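Local coordinates for hypothetical protein PHS013 (Pyrococcus horikoshii, PDB 1WMI) that is a RelE/ParE-family toxin of a type II toxin-antitoxin system and, like other RelE toxins, probably halts translation by cleaving mRNA on the ribosome, at residues E28-D31 / I32-E36; A59-G62 / D63-V66. One frame throughout, in Å; residues are numbered along the deposited sequence.

Interaction 1: residues E28-D31 / I32-E36; sequences EFRD and ILEYE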
# COMPACT_ATOMS: atom_id res chain seq x y z
N GLU A 28 -10.21 14.04 8.74
CA GLU A 28 -10.80 13.73 7.44
C GLU A 28 -10.86 12.23 7.29
O GLU A 28 -11.83 11.68 6.76
CB GLU A 28 -9.98 14.32 6.28
CG GLU A 28 -10.67 14.04 4.94
CD GLU A 28 -9.78 14.26 3.74
OE1 GLU A 28 -8.74 13.58 3.62
OE2 GLU A 28 -10.14 15.11 2.90
N PHE A 29 -9.82 11.55 7.77
CA PHE A 29 -9.75 10.10 7.72
C PHE A 29 -10.93 9.56 8.52
O PHE A 29 -11.59 8.62 8.10
CB PHE A 29 -8.42 9.62 8.30
CG PHE A 29 -8.24 8.13 8.28
CD1 PHE A 29 -8.39 7.41 7.10
CD2 PHE A 29 -7.86 7.45 9.44
CE1 PHE A 29 -8.16 6.04 7.07
CE2 PHE A 29 -7.62 6.08 9.42
CZ PHE A 29 -7.77 5.38 8.23
N ARG A 30 -11.19 10.16 9.68
CA ARG A 30 -12.32 9.75 10.51
C ARG A 30 -13.65 9.97 9.77
O ARG A 30 -14.53 9.11 9.78
CB ARG A 30 -12.36 10.56 11.81
CG ARG A 30 -13.64 10.34 12.62
CD ARG A 30 -13.98 11.53 13.51
NE ARG A 30 -14.18 12.75 12.73
CZ ARG A 30 -14.40 13.96 13.23
NH1 ARG A 30 -14.56 14.99 12.41
NH2 ARG A 30 -14.45 14.15 14.55
N ASP A 31 -13.79 11.13 9.15
CA ASP A 31 -15.01 11.46 8.42
C ASP A 31 -15.26 10.47 7.28
O ASP A 31 -16.38 10.04 7.04
CB ASP A 31 -14.94 12.89 7.88
CG ASP A 31 -15.08 13.94 8.97
OD1 ASP A 31 -14.84 15.14 8.69
OD2 ASP A 31 -15.43 13.58 10.12
N ILE A 32 -14.19 10.10 6.57
CA ILE A 32 -14.32 9.17 5.47
C ILE A 32 -14.59 7.75 5.97
O ILE A 32 -15.40 7.01 5.39
CB ILE A 32 -13.05 9.18 4.59
CG1 ILE A 32 -12.96 10.53 3.87
CG2 ILE A 32 -13.07 8.03 3.61
CD1 ILE A 32 -11.69 10.77 3.11
N LEU A 33 -13.94 7.37 7.05
CA LEU A 33 -14.11 6.05 7.65
C LEU A 33 -15.58 5.74 7.99
O LEU A 33 -16.02 4.58 7.88
CB LEU A 33 -13.24 5.96 8.91
CG LEU A 33 -12.04 5.00 8.92
CD1 LEU A 33 -11.33 4.99 7.58
CD2 LEU A 33 -11.11 5.42 10.05
N GLU A 34 -16.32 6.76 8.39
CA GLU A 34 -17.73 6.58 8.74
C GLU A 34 -18.60 6.16 7.56
O GLU A 34 -19.67 5.60 7.74
CB GLU A 34 -18.28 7.85 9.40
CG GLU A 34 -17.66 8.10 10.77
CD GLU A 34 -18.02 9.45 11.35
OE1 GLU A 34 -17.56 9.75 12.47
OE2 GLU A 34 -18.77 10.21 10.70
N TYR A 35 -18.14 6.44 6.34
CA TYR A 35 -18.88 6.05 5.15
C TYR A 35 -18.23 4.86 4.47
O TYR A 35 -18.91 3.94 4.02
CB TYR A 35 -18.94 7.21 4.15
CG TYR A 35 -19.86 8.33 4.56
CD1 TYR A 35 -21.22 8.10 4.76
CD2 TYR A 35 -19.38 9.62 4.71
CE1 TYR A 35 -22.08 9.15 5.09
CE2 TYR A 35 -20.23 10.67 5.04
CZ TYR A 35 -21.58 10.43 5.23
OH TYR A 35 -22.42 11.47 5.54
N GLU A 36 -16.90 4.90 4.38
CA GLU A 36 -16.11 3.87 3.72
C GLU A 36 -15.10 3.29 4.70
O GLU A 36 -14.13 3.95 5.06
CB GLU A 36 -15.39 4.49 2.53
CG GLU A 36 -14.70 3.49 1.62
CD GLU A 36 -15.68 2.77 0.72
OE1 GLU A 36 -15.34 1.68 0.21
OE2 GLU A 36 -16.80 3.30 0.53
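Three successive amides, those of I32, L33 and E34, are taken up by the carbonyls of E28, F29 and R30, so each donor is met one helical turn back. The first two bonds are of normal length, I32 N to E28 O at 2.8 Å and L33 N to F29 O at 2.9 Å; the third, E34 N to R30 O, lengthens to 3.3 Å with an N-H...O angle of 144°. I32 O accepts from both Y35 N and E36 N, while the carbonyl of Y35 is bound by a polar and a basic side chain of another protein's chain, consistent with the antitoxin.

R30, its chain bent at chi3, presents NE and NH1 to the neighbouring D31; NH1 reaches OD2 at 2.8 Å on the syn side in a salt bridge, with a weaker bond from NE to the same oxygen. NH2 is satisfied by the backbone of the other protein's chain. E34 runs alongside R30, but its OE1 stands well out of the guanidinium plane, 4.5 Å from NE, so any attraction is of charge alone.

Apolar side chains occupy other flanks. L33 adopts an unusual chi1 of -113°, CG nearly eclipsing the CA hydrogen, and in this pose lays CD1 over one face of the F29 ring, 3.8 Å from the centroid and 29° off the normal, a CH-pi contact. Its CD2 lies over the same face nearer the rim, 3.6 Å from F29 CE2. I32 lies beside E28, its CD1 against the aliphatic CG. With L33 also packed on V5, I77 and I79, this is the C-terminal part of amphipathic helix 20-33, its buried side laid on the mixed, mostly antiparallel sheet characteristic of the RelE/ParE toxin fold.

Interaction 2: residues A59-G62 / D63-V66; sequences ARLG and DYRV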
# COMPACT_ATOMS: atom_id res chain seq x y z
N ALA A 59 -3.61 2.10 7.62
CA ALA A 59 -3.82 3.22 6.73
C ALA A 59 -2.61 4.14 6.82
O ALA A 59 -1.99 4.27 7.87
CB ALA A 59 -5.07 3.99 7.12
N ARG A 60 -2.28 4.75 5.69
CA ARG A 60 -1.15 5.66 5.63
C ARG A 60 -1.68 7.09 5.48
O ARG A 60 -2.39 7.41 4.52
CB ARG A 60 -0.23 5.26 4.46
CG ARG A 60 1.11 5.99 4.44
CD ARG A 60 2.03 5.44 3.36
NE ARG A 60 2.53 4.10 3.68
CZ ARG A 60 3.36 3.83 4.70
NH1 ARG A 60 3.76 2.59 4.91
NH2 ARG A 60 3.78 4.81 5.50
N LEU A 61 -1.35 7.94 6.44
CA LEU A 61 -1.79 9.32 6.39
C LEU A 61 -0.66 10.26 6.00
O LEU A 61 -0.79 11.48 6.06
CB LEU A 61 -2.39 9.74 7.74
CG LEU A 61 -3.86 9.38 7.97
CD1 LEU A 61 -4.06 7.87 7.94
CD2 LEU A 61 -4.32 9.95 9.30
N GLY A 62 0.47 9.68 5.58
CA GLY A 62 1.61 10.49 5.19
C GLY A 62 2.79 10.28 6.13
O GLY A 62 3.49 9.27 6.04
N ASP A 63 3.00 11.23 7.04
CA ASP A 63 4.10 11.15 7.98
C ASP A 63 3.96 10.03 9.01
O ASP A 63 4.89 9.74 9.76
CB ASP A 63 4.28 12.49 8.71
CG ASP A 63 4.58 13.63 7.76
OD1 ASP A 63 4.70 14.78 8.23
OD2 ASP A 63 4.70 13.38 6.55
N TYR A 64 2.79 9.39 9.03
CA TYR A 64 2.56 8.31 9.98
C TYR A 64 1.52 7.33 9.47
O TYR A 64 0.87 7.57 8.46
CB TYR A 64 2.15 8.88 11.34
CG TYR A 64 0.84 9.62 11.34
CD1 TYR A 64 -0.34 8.99 11.75
CD2 TYR A 64 0.76 10.95 10.93
CE1 TYR A 64 -1.57 9.67 11.75
CE2 TYR A 64 -0.46 11.64 10.92
CZ TYR A 64 -1.61 10.99 11.33
OH TYR A 64 -2.82 11.66 11.30
N ARG A 65 1.38 6.22 10.19
CA ARG A 65 0.42 5.18 9.83
C ARG A 65 -0.55 4.90 10.97
O ARG A 65 -0.18 4.99 12.15
CB ARG A 65 1.16 3.89 9.47
CG ARG A 65 2.02 3.98 8.22
CD ARG A 65 2.93 2.77 8.10
NE ARG A 65 3.96 2.79 9.14
CZ ARG A 65 4.62 1.72 9.56
NH1 ARG A 65 5.54 1.84 10.51
NH2 ARG A 65 4.36 0.53 9.04
N VAL A 66 -1.79 4.57 10.63
CA VAL A 66 -2.77 4.25 11.65
C VAL A 66 -3.30 2.85 11.42
O VAL A 66 -3.60 2.47 10.28
CB VAL A 66 -3.97 5.25 11.64
CG1 VAL A 66 -3.47 6.68 11.74
CG2 VAL A 66 -4.79 5.07 10.39
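R60 and R65 run alongside each other in the same direction on one surface of the sheet. R60 leaves the strand extended and then folds at chi3 (-71°), which brings its guanidinium flat over the aliphatic part of R65: NH2 comes to 3.3 Å from R65 CG, and NH1 rests near CD. R65 also bends at chi3, and the two guanidinium planes end only 8° apart. R60 NH2 is 4.2 Å from R65 NE, a proximity of like charges that partners elsewhere probably offset. R60 is bound by R85 O and by D44 of the second subunit, whereas R65 NH1 and NH2 form salt bridges with an acidic side chain of another protein's chain.

The backbone here is a beta hairpin, joining strand 54-60 to strand 65-71 through a tight turn at G62 and D63, where G62 takes a positive phi. A59 and V66 form the hydrogen-bonded pair, with A59 N to V66 O at 2.7 Å and V66 N returning to A59 O; R60 and R65 are the non-hydrogen-bonded pair. Next to the turn, L61 N donates to Y64 O at 3.0 Å.

On the sheet surface carrying A59 and V66, the methyl CB of A59 is pressed tightly against V66 CG2, at 3.5 Å. V66 places CG2 between its own backbone N and carbonyl carbon, and L61 CD1 meets V66 CG2 at 3.8 Å, L61 approaching V66 roughly perpendicularly. Y64 sets CG between its backbone N and carbonyl carbon (chi1 64°), which carries the ring back across the turn to L61, whose CB sits over one ring face, 4.2 Å from the centroid and offset toward the rim, in a CH-pi contact. The other delta methyl of L61, CD2, reaches Y64 CZ.

Interactions 1 and 2 lie on different layers of the same small domain, their centres about 14 Å apart, and F29 joins them. Its ring descends from helix 20-33 onto the hairpin, where CE2 meets V66 CG2 and CZ meets A59 CB, both at 3.2 Å, notably close for carbon pairs; CD2 approaches L61 CD1 at 4.1 Å. The phenyl group that takes L33 across one face in interaction 1 thus also packs on the apolar surface of interaction 2. Away from this shared core, both contacts turn charged groups to another protein's chain, through R30 in 28-31 and R65 in 63-66, consistent with antitoxin binding at both places.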